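Local coordinates for galactitol-1-phosphate 5-dehydrogenase (Escherichia coli, PDB 4UEJ) that oxidises galactitol 1-phosphate enantioselectively to D-tagatose 6-phosphate with NAD(+), as a zinc-containing homodimer of the alcohol dehydrogenase family, at the interface of chains A and B. Coordinates in Å, arbitrary orientation; residue numbers count along the deposited sequence, not the author numbering. Chains: chain A/B, Galactitol-1-phosphate 5-dehydrogenase.

The interface of chains A and B. Residues chain A 258-261, 285-287; chain B 273, 276-277.
The carbonyl oxygen of A:Gly260 meets carbon from two residues of the other subunit: methyl CD2 of B:Leu277, 3.5 Å from this O, and the ring of B:Phe273, whose CE2 lies 3.8 Å from it. The oxygen sits at the edge of the phenyl ring and in its plane, facing the rim rather than the pi cloud. No hydrogen bond or salt bridge crosses this patch, which illustrates how part of a dimer interface can rest on shape and apolar packing around main-chain carbonyls.

B:Leu277 is the plug, with 103 Å² of its surface hidden by chain A. Its CG stands anti to its own carbonyl carbon (chi1 -76°), which sets CG beside the backbone N and sends the isobutyl group in between two chain A segments, 258-261 and 285-287. The branches divide the work. CD1 rests on the A:Leu258 side chain, 3.7 Å from CB, whereas CD2 turns to the carbonyls of A:Leu258 and A:Gly260. Nearer the backbone, CB of B:Leu277 lies 3.6 Å from the carbonyl O of A:Ser286, and the A:Trp287 side chain crosses the leucine at about a right angle.

A:Leu258 crosses B:Phe273 obliquely, its methyl CD1 set off the ring plane beside the CZ-CE1 rim, 3.8 Å from CZ. Main chain packs directly on main chain where CA of A:Gly285 lies 3.9 Å from CA of B:Leu277.

In the fold, the C-terminal end of helix 270-278 of one subunit inserts where strands 255-258 and 282-285 of the other run into their following loops; the two-fold axis repeats this arrangement with the chains exchanged, in keeping with the enzyme's homodimeric state.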
# COMPACT_ATOMS: atom_id res chain seq x y z
N LEU A 258 -2.31 -0.32 -7.68
CA LEU A 258 -3.68 -0.79 -7.83
C LEU A 258 -4.39 0.15 -8.78
O LEU A 258 -4.58 1.31 -8.46
CB LEU A 258 -4.39 -0.83 -6.47
CG LEU A 258 -3.76 -1.71 -5.39
CD1 LEU A 258 -4.52 -1.54 -4.08
CD2 LEU A 258 -3.74 -3.17 -5.82
N VAL A 259 -4.79 -0.40 -9.92
CA VAL A 259 -5.38 0.38 -10.98
C VAL A 259 -6.86 0.02 -11.10
O VAL A 259 -7.71 0.87 -11.36
CB VAL A 259 -4.63 0.12 -12.30
CG1 VAL A 259 -5.21 0.94 -13.42
CG2 VAL A 259 -3.15 0.42 -12.11
N GLY A 260 -7.14 -1.25 -10.87
CA GLY A 260 -8.47 -1.80 -11.05
C GLY A 260 -9.36 -1.65 -9.83
O GLY A 260 -8.99 -2.02 -8.73
N THR A 261 -10.56 -1.11 -10.04
CA THR A 261 -11.50 -0.90 -8.95
C THR A 261 -12.36 -2.15 -8.71
O THR A 261 -12.87 -2.75 -9.66
CB THR A 261 -12.40 0.32 -9.22
OG1 THR A 261 -13.50 0.34 -8.30
CG2 THR A 261 -12.92 0.30 -10.64
N GLY A 285 -2.15 3.22 -4.37
CA GLY A 285 -3.45 3.42 -4.97
C GLY A 285 -3.30 4.39 -6.11
O GLY A 285 -2.64 5.43 -5.98
N SER A 286 -3.89 4.05 -7.25
CA SER A 286 -3.81 4.91 -8.41
C SER A 286 -5.23 5.26 -8.81
O SER A 286 -6.12 4.41 -8.80
CB SER A 286 -3.05 4.23 -9.57
OG SER A 286 -2.81 5.16 -10.62
N TRP A 287 -5.46 6.53 -9.10
CA TRP A 287 -6.82 6.93 -9.42
C TRP A 287 -6.76 7.88 -10.56
O TRP A 287 -6.07 8.91 -10.51
CB TRP A 287 -7.53 7.57 -8.23
CG TRP A 287 -9.00 7.78 -8.47
CD1 TRP A 287 -9.68 8.97 -8.43
CD2 TRP A 287 -9.97 6.78 -8.82
NE1 TRP A 287 -11.01 8.77 -8.72
CE2 TRP A 287 -11.21 7.43 -8.97
CE3 TRP A 287 -9.90 5.40 -9.01
CZ2 TRP A 287 -12.38 6.75 -9.29
CZ3 TRP A 287 -11.06 4.72 -9.34
CH2 TRP A 287 -12.28 5.39 -9.48
N PHE B 273 -11.90 -0.72 0.05
CA PHE B 273 -10.82 -0.97 -0.89
C PHE B 273 -10.74 0.16 -1.90
O PHE B 273 -9.65 0.65 -2.21
CB PHE B 273 -11.01 -2.29 -1.62
CG PHE B 273 -9.95 -2.55 -2.65
CD1 PHE B 273 -8.76 -3.17 -2.31
CD2 PHE B 273 -10.13 -2.13 -3.97
CE1 PHE B 273 -7.78 -3.40 -3.27
CE2 PHE B 273 -9.14 -2.35 -4.93
CZ PHE B 273 -7.97 -2.98 -4.57
N ILE B 276 -8.65 3.19 -1.08
CA ILE B 276 -7.20 3.13 -1.25
C ILE B 276 -6.80 3.74 -2.61
O ILE B 276 -5.84 4.50 -2.70
CB ILE B 276 -6.69 1.68 -1.18
CG1 ILE B 276 -7.07 1.05 0.16
CG2 ILE B 276 -5.21 1.63 -1.45
CD1 ILE B 276 -6.73 -0.43 0.29
N LEU B 277 -7.55 3.39 -3.65
CA LEU B 277 -7.30 3.93 -4.98
C LEU B 277 -7.72 5.39 -5.06
O LEU B 277 -6.93 6.24 -5.47
CB LEU B 277 -8.04 3.13 -6.07
CG LEU B 277 -7.41 1.78 -6.43
CD1 LEU B 277 -7.53 0.79 -5.27
CD2 LEU B 277 -8.05 1.21 -7.69